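Local coordinates for Peptide/nickel transport system substrate-binding protein (Listeria monocytogenes serotype 1/2a, PDB 5KZT), which binds peptide and, as an extracellular solute-binding protein of its family, probably delivers it to an ABC-type oligopeptide transporter for uptake, at residues A[275-281]-A[416-421]; A[291-295]-A[486-490]; A[42-48]-A[164-168]. All coordinates share one frame; numbering follows the deposited sequence.

Contact 1 of 3, residues A[275-281]-A[416-421]; sequences IKFNQKR and QDYDFS
Asn-278 lays its CB over one face of the Tyr-418 ring, a CH-pi contact of 3.8 Å from CB to the ring centroid, just past the last paired residues of antiparallel strands 264-277 and 420-425. Lys-276 and Ser-421 form a hydrogen-bonded pair there, with Phe-277 and Phe-420 the non-hydrogen-bonded pair beside it, and Asn-278 N still bonds Asp-419 O. Asparagine suits this position because its amide can donate and accept at once. With CG anti to the backbone N (chi1 -173°), Asn-278 ND2 gives an almost straight bond to Tyr-418 O (2.9 Å), lying in the plane of its own amide. Its OD1 accepts Lys-280 N, making an Asx turn. Asn-278 OD1 also takes a bond from Gln-416 NE2 at 3.0 Å. Gln-416, which also bonds Ser-449, has the positive phi of the Schellman motif that ends helix 406-414. Farther along, Arg-281 stretches out so that one face of its guanidinium lies against Tyr-418 N. Arg-281 NH2 makes a long salt bridge to Asp-417 OD1 (3.3 Å). Arg-281 NH1, shared with Glu-370, reaches Asp-419 OD1 at 2.9 Å, the oxygen lying in the guanidinium plane but being met from above its own carboxylate plane.

Contact 2 of 3, residues A[291-295]-A[486-490]; sequences KNIRK and TDDVA
Arg-294 turns the edge of its guanidinium, not a face, toward the backbone carbonyls of Asp-488 and Val-489. A bend at chi3 (-63°) brings NE and NH2 side by side onto a single oxygen, Asp-488 O. Arg-294 NH2 makes the shorter and straighter bond to Asp-488 O, 2.8 Å, in the plane of the guanidinium as well as of the carbonyl, while Arg-294 NE approaches the same Asp-488 O at 3.3 Å. This NE is shared: Arg-294 NE also donates to Val-489 O at 2.9 Å, arriving above that carbonyl's plane. Arginine fits here because its several coplanar N-H groups can serve two neighbouring carbonyls from one rigid plate. One face of the plate rests on the CA of Lys-291, a turn earlier in the helix, and its remaining nitrogen, NH1, bonds Phe-288 O.

Lys-291 reaches the preceding carbonyl. Its long chain, bent at several torsions, passes beside Asp-488 O, and Lys-291 NZ sits in the carbonyl plane of Asp-487 O, 2.9 Å away. Asp-488 OD1 lies 4.4 Å from Lys-291 NZ, an attraction without a salt bridge; the carboxylate's OD2 is bound by Asn-452 and Tyr-450.

Val-489 supplies the apolar part. Val-489 CG1 presses on the backbone of the partner helix, 3.8 Å from Arg-294 C, and Lys-295 crosses the valine at about a right angle. Positive phi at Val-489 turns the chain out of helix 471-487. Three successive carbonyls are thus met by helix 291-299, probably aided by the helix dipole: cationic side chains donating to the last carbonyls of a helix C-terminal end and the turn after it, a common way for helix ends to be packed.

Contact 3 of 3, residues A[42-48]-A[164-168]; sequences VNQTNEG and PTFFP
Phe-167 slides its ring under the Glu-47–Gly-48 peptide, packing the 3-10 segment 164-166 and the residue after it against the C-terminal end of helix 36-45. Gly-48 N stands over one face toward the rim, 3.4 Å from Phe-167 CD1, with Glu-47 C above the ring centre. Glycine suits this place because, with no side chain, it lets the ring close to 3.5 Å between Gly-48 CA and Phe-167 CD1. The opposite face is taken by the CA of Pro-164, from the same segment, so the ring is sandwiched between two pieces of main chain.

The ring's edge meets oxygens: Val-42 O and Asn-43 OD1 lie near its plane, Asn-43 OD1 being 4.0 Å from Phe-167 CZ, where the weakly positive ring hydrogens suit them. The same amide's ND2 bonds Tyr-519 O. Asn-46 CB touches Phe-167 CD2 at 3.8 Å. Prolines before and after the phenylalanine in the sequence extend the contact. Val-42 CG2 packs on Pro-164 CB (3.7 Å), and Pro-168 CD lies 3.2 Å from Glu-47 O. Pro-164, whose ring restricts phi, fits the start of the 3-10 turn, which the bond from Phe-167 N to Pro-164 O closes.

Farther out, polar partners hold backbone and side-chain groups of both segments. Asn-191 OD1 accepts from both Glu-47 N and Asn-46 ND2, and the Glu-47 carboxylate is bound by Tyr-214 and Trp-215. Trp-101 and Ser-100 of helix 94-105 hold Phe-166 O and Phe-167 O. Asn-46 OD1, with CG anti to the carbonyl carbon (chi1 -67°), receives a bond from Thr-45 OG1 (2.9 Å). Asn-46 ND2 gives a weak bond to a water, which in turn donates to Pro-168 O at 2.8 Å.

From the N terminus, contact 3 comes first: the end of helix 36-45 is met by residues 164-168, in the loop between helices 157-161 and 171-177, closing a loop of 115 residues entirely before the other two contacts open. Strand 264-277 and helix 291-299 then follow in quick succession. Residues 416-421 return to close contact 1, and residues 486-490 close contact 2 later, so these two loops cross. They also touch: the Phe-277 ring packs beside Arg-294 O, Val-489 O and Ala-490 O, tying the end of strand 264-277 to the junction of helices 291-299 and 471-487. Contact 3 lies across the chain's centre, about 31 Å from contact 1 between centres.

Contact 1 of 3, residues A[275-281]-A[416-421]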
loop_
_atom_site.group_PDB
_atom_site.type_symbol
_atom_site.label_atom_id
_atom_site.label_comp_id
_atom_site.label_asym_id
_atom_site.label_seq_id
_atom_site.Cartn_x
_atom_site.Cartn_y
_atom_site.Cartn_z
ATOM N N ILE A 275 -6.639 2.624 13.158
ATOM C CA ILE A 275 -7.783 1.792 13.495
ATOM C C ILE A 275 -8.909 2.109 12.509
ATOM O O ILE A 275 -9.310 3.276 12.379
ATOM C CB ILE A 275 -8.303 2.072 14.926
ATOM C CG1 ILE A 275 -7.190 1.950 15.971
ATOM C CG2 ILE A 275 -9.480 1.153 15.257
ATOM C CD1 ILE A 275 -6.647 0.562 16.168
ATOM N N LYS A 276 -9.440 1.082 11.854
ATOM C CA LYS A 276 -10.685 1.194 11.089
ATOM C C LYS A 276 -11.911 0.784 11.911
ATOM O O LYS A 276 -11.925 -0.266 12.545
ATOM C CB LYS A 276 -10.601 0.331 9.835
ATOM C CG LYS A 276 -9.595 0.831 8.816
ATOM C CD LYS A 276 -9.626 0.028 7.529
ATOM C CE LYS A 276 -10.812 0.379 6.665
ATOM N NZ LYS A 276 -10.696 -0.323 5.377
ATOM N N PHE A 277 -12.955 1.601 11.858
ATOM C CA PHE A 277 -14.212 1.354 12.571
ATOM C C PHE A 277 -15.287 0.957 11.571
ATOM O O PHE A 277 -15.858 1.826 10.900
ATOM C CB PHE A 277 -14.645 2.633 13.278
ATOM C CG PHE A 277 -13.706 3.071 14.377
ATOM C CD1 PHE A 277 -13.528 2.285 15.515
ATOM C CD2 PHE A 277 -13.034 4.288 14.299
ATOM C CE1 PHE A 277 -12.671 2.690 16.535
ATOM C CE2 PHE A 277 -12.181 4.699 15.330
ATOM C CZ PHE A 277 -11.998 3.899 16.436
ATOM N N ASN A 278 -15.580 -0.336 11.460
ATOM C CA ASN A 278 -16.635 -0.784 10.549
ATOM C C ASN A 278 -17.992 -0.478 11.157
ATOM O O ASN A 278 -18.333 -0.987 12.232
ATOM C CB ASN A 278 -16.557 -2.276 10.234
ATOM C CG ASN A 278 -17.538 -2.699 9.163
ATOM O OD1 ASN A 278 -18.059 -1.868 8.408
ATOM N ND2 ASN A 278 -17.827 -3.997 9.108
ATOM N N GLN A 279 -18.763 0.319 10.439
ATOM C CA GLN A 279 -20.080 0.742 10.909
ATOM C C GLN A 279 -21.221 -0.193 10.534
ATOM O O GLN A 279 -22.339 -0.039 11.055
ATOM C CB GLN A 279 -20.381 2.145 10.400
ATOM C CG GLN A 279 -19.289 3.134 10.754
ATOM C CD GLN A 279 -19.693 4.575 10.557
ATOM O OE1 GLN A 279 -20.879 4.908 10.572
ATOM N NE2 GLN A 279 -18.702 5.452 10.413
ATOM N N LYS A 280 -20.974 -1.146 9.640
ATOM C CA LYS A 280 -22.026 -2.062 9.177
ATOM C C LYS A 280 -21.437 -3.397 8.777
ATOM O O LYS A 280 -20.527 -3.453 7.949
ATOM C CB LYS A 280 -22.766 -1.468 7.980
ATOM C CG LYS A 280 -23.895 -2.346 7.469
ATOM C CD LYS A 280 -24.800 -1.582 6.515
ATOM C CE LYS A 280 -25.721 -0.619 7.242
ATOM N NZ LYS A 280 -26.883 -0.272 6.373
ATOM N N ARG A 281 -21.977 -4.468 9.347
ATOM C CA ARG A 281 -21.460 -5.805 9.128
ATOM C C ARG A 281 -22.640 -6.736 8.868
ATOM O O ARG A 281 -23.633 -6.709 9.601
ATOM C CB ARG A 281 -20.684 -6.240 10.361
ATOM C CG ARG A 281 -20.151 -7.642 10.296
ATOM C CD ARG A 281 -19.311 -7.977 11.504
ATOM N NE ARG A 281 -18.639 -9.240 11.249
ATOM C CZ ARG A 281 -17.670 -9.758 11.987
ATOM N NH1 ARG A 281 -17.216 -9.125 13.051
ATOM N NH2 ARG A 281 -17.144 -10.921 11.631
ATOM N N GLN A 416 -16.320 -6.406 4.484
ATOM C CA GLN A 416 -16.843 -5.795 5.710
ATOM C C GLN A 416 -17.199 -6.793 6.804
ATOM O O GLN A 416 -18.121 -6.583 7.591
ATOM C CB GLN A 416 -18.005 -4.845 5.395
ATOM C CG GLN A 416 -17.485 -3.481 5.037
ATOM C CD GLN A 416 -18.550 -2.508 4.651
ATOM O OE1 GLN A 416 -18.829 -2.334 3.482
ATOM N NE2 GLN A 416 -19.132 -1.841 5.637
ATOM N N ASP A 417 -16.425 -7.863 6.881
ATOM C CA ASP A 417 -16.672 -8.921 7.828
ATOM C C ASP A 417 -15.676 -8.744 8.962
ATOM O O ASP A 417 -14.779 -9.552 9.160
ATOM C CB ASP A 417 -16.541 -10.268 7.102
ATOM C CG ASP A 417 -17.170 -11.408 7.845
ATOM O OD1 ASP A 417 -18.210 -11.223 8.534
ATOM O OD2 ASP A 417 -16.638 -12.538 7.717
ATOM N N TYR A 418 -15.847 -7.664 9.706
ATOM C CA TYR A 418 -14.977 -7.313 10.831
ATOM C C TYR A 418 -15.696 -6.225 11.646
ATOM O O TYR A 418 -16.670 -5.632 11.168
ATOM C CB TYR A 418 -13.580 -6.847 10.334
ATOM C CG TYR A 418 -13.538 -5.462 9.726
ATOM C CD1 TYR A 418 -13.939 -5.259 8.407
ATOM C CD2 TYR A 418 -13.087 -4.357 10.460
ATOM C CE1 TYR A 418 -13.955 -3.988 7.835
ATOM C CE2 TYR A 418 -13.040 -3.083 9.879
ATOM C CZ TYR A 418 -13.479 -2.913 8.563
ATOM O OH TYR A 418 -13.484 -1.682 7.975
ATOM N N ASP A 419 -15.266 -5.996 12.882
ATOM C CA ASP A 419 -15.826 -4.918 13.700
ATOM C C ASP A 419 -14.915 -3.695 13.661
ATOM O O ASP A 419 -15.321 -2.589 13.288
ATOM C CB ASP A 419 -15.996 -5.367 15.149
ATOM C CG ASP A 419 -16.989 -6.482 15.318
ATOM O OD1 ASP A 419 -17.862 -6.697 14.442
ATOM O OD2 ASP A 419 -16.906 -7.142 16.374
ATOM N N PHE A 420 -13.678 -3.911 14.075
ATOM C CA PHE A 420 -12.630 -2.923 13.952
ATOM C C PHE A 420 -11.301 -3.634 13.763
ATOM O O PHE A 420 -11.183 -4.819 14.094
ATOM C CB PHE A 420 -12.657 -1.849 15.064
ATOM C CG PHE A 420 -12.292 -2.311 16.465
ATOM C CD1 PHE A 420 -12.749 -3.493 17.009
ATOM C CD2 PHE A 420 -11.534 -1.474 17.278
ATOM C CE1 PHE A 420 -12.417 -3.862 18.314
ATOM C CE2 PHE A 420 -11.206 -1.831 18.584
ATOM C CZ PHE A 420 -11.651 -3.025 19.104
ATOM N N SER A 421 -10.325 -2.917 13.207
ATOM C CA SER A 421 -9.095 -3.550 12.767
ATOM C C SER A 421 -7.926 -2.597 12.761
ATOM O O SER A 421 -8.104 -1.376 12.775
ATOM C CB SER A 421 -9.285 -4.113 11.354
ATOM O OG SER A 421 -9.393 -3.071 10.376
#

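Contact 2 of 3, residues A[291-295]-A[486-490]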
loop_
_atom_site.group_PDB
_atom_site.type_symbol
_atom_site.label_atom_id
_atom_site.label_comp_id
_atom_site.label_asym_id
_atom_site.label_seq_id
_atom_site.Cartn_x
_atom_site.Cartn_y
_atom_site.Cartn_z
ATOM N N LYS A 291 -21.009 7.361 16.934
ATOM C CA LYS A 291 -19.795 8.173 16.917
ATOM C C LYS A 291 -19.141 8.243 18.273
ATOM O O LYS A 291 -17.911 8.256 18.367
ATOM C CB LYS A 291 -20.108 9.602 16.493
ATOM C CG LYS A 291 -18.886 10.396 16.042
ATOM C CD LYS A 291 -18.854 11.821 16.544
ATOM C CE LYS A 291 -20.056 12.645 16.138
ATOM N NZ LYS A 291 -19.856 13.319 14.826
ATOM N N ASN A 292 -19.957 8.351 19.328
ATOM C CA ASN A 292 -19.393 8.386 20.664
ATOM C C ASN A 292 -18.592 7.125 20.977
ATOM O O ASN A 292 -17.560 7.219 21.638
ATOM C CB ASN A 292 -20.463 8.596 21.720
ATOM C CG ASN A 292 -20.734 10.057 21.976
ATOM O OD1 ASN A 292 -19.811 10.867 22.060
ATOM N ND2 ASN A 292 -21.991 10.396 22.125
ATOM N N ILE A 293 -19.062 5.971 20.499
ATOM C CA ILE A 293 -18.354 4.706 20.698
ATOM C C ILE A 293 -17.027 4.684 19.919
ATOM O O ILE A 293 -16.011 4.237 20.475
ATOM C CB ILE A 293 -19.253 3.502 20.342
ATOM C CG1 ILE A 293 -20.510 3.477 21.242
ATOM C CG2 ILE A 293 -18.494 2.181 20.408
ATOM C CD1 ILE A 293 -20.243 3.388 22.730
ATOM N N ARG A 294 -17.029 5.176 18.673
ATOM C CA ARG A 294 -15.778 5.331 17.897
ATOM C C ARG A 294 -14.764 6.210 18.648
ATOM O O ARG A 294 -13.579 5.862 18.756
ATOM C CB ARG A 294 -16.048 5.938 16.504
ATOM C CG ARG A 294 -16.899 5.050 15.603
ATOM C CD ARG A 294 -16.783 5.451 14.155
ATOM N NE ARG A 294 -17.272 6.800 13.858
ATOM C CZ ARG A 294 -18.541 7.146 13.642
ATOM N NH1 ARG A 294 -19.546 6.269 13.746
ATOM N NH2 ARG A 294 -18.818 8.417 13.340
ATOM N N LYS A 295 -15.259 7.342 19.160
ATOM C CA LYS A 295 -14.446 8.320 19.894
ATOM C C LYS A 295 -13.857 7.706 21.168
ATOM O O LYS A 295 -12.716 7.985 21.511
ATOM C CB LYS A 295 -15.283 9.566 20.243
ATOM C CG LYS A 295 -14.490 10.680 20.916
ATOM C CD LYS A 295 -15.338 11.908 21.225
ATOM C CE LYS A 295 -15.623 12.756 19.989
ATOM N NZ LYS A 295 -14.377 13.384 19.468
ATOM N N THR A 486 -11.337 14.712 13.469
ATOM C CA THR A 486 -11.919 15.438 14.589
ATOM C C THR A 486 -13.450 15.388 14.588
ATOM O O THR A 486 -14.051 15.077 15.614
ATOM C CB THR A 486 -11.412 16.889 14.622
ATOM O OG1 THR A 486 -9.999 16.883 14.855
ATOM C CG2 THR A 486 -12.109 17.712 15.728
ATOM N N ASP A 487 -14.068 15.667 13.438
ATOM C CA ASP A 487 -15.529 15.763 13.355
ATOM C C ASP A 487 -16.242 14.396 13.378
ATOM O O ASP A 487 -17.227 14.234 14.085
ATOM C CB ASP A 487 -15.964 16.557 12.107
ATOM C CG ASP A 487 -15.340 17.961 12.032
ATOM O OD1 ASP A 487 -14.750 18.432 13.054
ATOM O OD2 ASP A 487 -15.425 18.587 10.939
ATOM N N ASP A 488 -15.767 13.431 12.577
ATOM C CA ASP A 488 -16.471 12.152 12.374
ATOM C C ASP A 488 -15.839 10.945 13.055
ATOM O O ASP A 488 -16.490 9.924 13.214
ATOM C CB ASP A 488 -16.608 11.853 10.874
ATOM C CG ASP A 488 -17.543 12.817 10.156
ATOM O OD1 ASP A 488 -18.143 13.685 10.806
ATOM O OD2 ASP A 488 -17.700 12.731 8.922
ATOM N N VAL A 489 -14.578 11.032 13.451
ATOM C CA VAL A 489 -13.879 9.855 14.000
ATOM C C VAL A 489 -14.084 8.614 13.093
ATOM O O VAL A 489 -14.440 7.528 13.562
ATOM C CB VAL A 489 -14.330 9.537 15.452
ATOM C CG1 VAL A 489 -13.253 8.738 16.173
ATOM C CG2 VAL A 489 -14.654 10.803 16.245
ATOM N N ALA A 490 -13.896 8.797 11.783
ATOM C CA ALA A 490 -14.040 7.698 10.803
ATOM C C ALA A 490 -13.013 6.595 11.070
ATOM O O ALA A 490 -13.304 5.399 10.905
ATOM C CB ALA A 490 -13.841 8.239 9.393
#

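Contact 3 of 3, residues A[42-48]-A[164-168]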
loop_
_atom_site.group_PDB
_atom_site.type_symbol
_atom_site.label_atom_id
_atom_site.label_comp_id
_atom_site.label_asym_id
_atom_site.label_seq_id
_atom_site.Cartn_x
_atom_site.Cartn_y
_atom_site.Cartn_z
ATOM N N VAL A 42 5.310 -7.691 -8.049
ATOM C CA VAL A 42 5.110 -7.308 -9.441
ATOM C C VAL A 42 6.023 -6.152 -9.882
ATOM O O VAL A 42 6.339 -6.034 -11.076
ATOM C CB VAL A 42 3.635 -7.013 -9.816
ATOM C CG1 VAL A 42 2.768 -8.226 -9.554
ATOM C CG2 VAL A 42 3.106 -5.789 -9.114
ATOM N N ASN A 43 6.474 -5.311 -8.950
ATOM C CA ASN A 43 7.460 -4.285 -9.312
ATOM C C ASN A 43 8.821 -4.823 -9.785
ATOM O O ASN A 43 9.537 -4.137 -10.525
ATOM C CB ASN A 43 7.697 -3.299 -8.183
ATOM C CG ASN A 43 8.349 -2.024 -8.674
ATOM O OD1 ASN A 43 7.863 -1.399 -9.622
ATOM N ND2 ASN A 43 9.466 -1.637 -8.062
ATOM N N GLN A 44 9.177 -6.031 -9.368
ATOM C CA GLN A 44 10.432 -6.654 -9.805
ATOM C C GLN A 44 10.290 -7.398 -11.132
ATOM O O GLN A 44 11.267 -7.540 -11.883
ATOM C CB GLN A 44 10.944 -7.646 -8.766
ATOM C CG GLN A 44 10.809 -7.214 -7.314
ATOM C CD GLN A 44 11.318 -5.812 -7.029
ATOM O OE1 GLN A 44 12.328 -5.373 -7.574
ATOM N NE2 GLN A 44 10.638 -5.114 -6.138
ATOM N N THR A 45 9.085 -7.916 -11.370
ATOM C CA THR A 45 8.818 -8.851 -12.464
ATOM C C THR A 45 8.153 -8.195 -13.667
ATOM O O THR A 45 8.102 -8.771 -14.751
ATOM C CB THR A 45 7.956 -10.027 -11.968
ATOM O OG1 THR A 45 6.688 -9.567 -11.533
ATOM C CG2 THR A 45 8.600 -10.709 -10.794
ATOM N N ASN A 46 7.649 -6.980 -13.478
ATOM C CA ASN A 46 6.953 -6.283 -14.542
ATOM C C ASN A 46 7.284 -4.812 -14.487
ATOM O O ASN A 46 7.851 -4.330 -13.506
ATOM C CB ASN A 46 5.466 -6.518 -14.397
ATOM C CG ASN A 46 5.094 -7.964 -14.647
ATOM O OD1 ASN A 46 5.035 -8.771 -13.722
ATOM N ND2 ASN A 46 4.910 -8.313 -15.906
ATOM N N GLU A 47 6.939 -4.104 -15.554
ATOM C CA GLU A 47 7.357 -2.731 -15.692
ATOM C C GLU A 47 6.381 -1.956 -16.570
ATOM O O GLU A 47 5.881 -2.474 -17.558
ATOM C CB GLU A 47 8.775 -2.696 -16.281
ATOM C CG GLU A 47 9.414 -1.311 -16.399
ATOM C CD GLU A 47 10.791 -1.385 -17.021
ATOM O OE1 GLU A 47 11.784 -1.555 -16.268
ATOM O OE2 GLU A 47 10.882 -1.306 -18.262
ATOM N N GLY A 48 6.115 -0.707 -16.178
ATOM C CA GLY A 48 5.228 0.181 -16.944
ATOM C C GLY A 48 5.991 1.210 -17.753
ATOM O O GLY A 48 7.177 1.007 -18.091
ATOM N N PRO A 164 1.861 -0.225 -10.401
ATOM C CA PRO A 164 1.526 -1.483 -11.088
ATOM C C PRO A 164 0.177 -1.593 -11.830
ATOM O O PRO A 164 0.114 -2.269 -12.847
ATOM C CB PRO A 164 1.626 -2.512 -9.963
ATOM C CG PRO A 164 2.778 -2.002 -9.189
ATOM C CD PRO A 164 2.504 -0.515 -9.105
ATOM N N THR A 165 -0.857 -0.906 -11.360
ATOM C CA THR A 165 -2.175 -0.959 -12.005
ATOM C C THR A 165 -2.140 -0.435 -13.450
ATOM O O THR A 165 -2.977 -0.817 -14.272
ATOM C CB THR A 165 -3.249 -0.180 -11.201
ATOM O OG1 THR A 165 -2.928 -0.216 -9.806
ATOM C CG2 THR A 165 -4.652 -0.779 -11.437
ATOM N N PHE A 166 -1.170 0.422 -13.746
ATOM C CA PHE A 166 -0.959 1.006 -15.068
ATOM C C PHE A 166 0.096 0.253 -15.912
ATOM O O PHE A 166 0.414 0.679 -17.008
ATOM C CB PHE A 166 -0.531 2.472 -14.902
ATOM C CG PHE A 166 -1.606 3.348 -14.339
ATOM C CD1 PHE A 166 -1.915 3.321 -12.990
ATOM C CD2 PHE A 166 -2.333 4.197 -15.171
ATOM C CE1 PHE A 166 -2.940 4.143 -12.483
ATOM C CE2 PHE A 166 -3.344 5.019 -14.653
ATOM C CZ PHE A 166 -3.640 4.977 -13.321
ATOM N N PHE A 167 0.616 -0.871 -15.417
ATOM C CA PHE A 167 1.530 -1.706 -16.199
ATOM C C PHE A 167 0.758 -2.382 -17.334
ATOM O O PHE A 167 -0.430 -2.636 -17.182
ATOM C CB PHE A 167 2.162 -2.781 -15.315
ATOM C CG PHE A 167 3.179 -2.268 -14.317
ATOM C CD1 PHE A 167 3.456 -0.902 -14.149
ATOM C CD2 PHE A 167 3.841 -3.180 -13.509
ATOM C CE1 PHE A 167 4.382 -0.475 -13.220
ATOM C CE2 PHE A 167 4.778 -2.758 -12.582
ATOM C CZ PHE A 167 5.051 -1.408 -12.431
ATOM N N PRO A 168 1.443 -2.715 -18.448
ATOM C CA PRO A 168 0.832 -3.493 -19.521
ATOM C C PRO A 168 0.615 -4.959 -19.147
ATOM O O PRO A 168 1.237 -5.468 -18.203
ATOM C CB PRO A 168 1.837 -3.362 -20.656
ATOM C CG PRO A 168 3.155 -3.249 -19.959
ATOM C CD PRO A 168 2.890 -2.523 -18.668
HETATM O O HOH W 1 3.746 -5.418 -16.999
#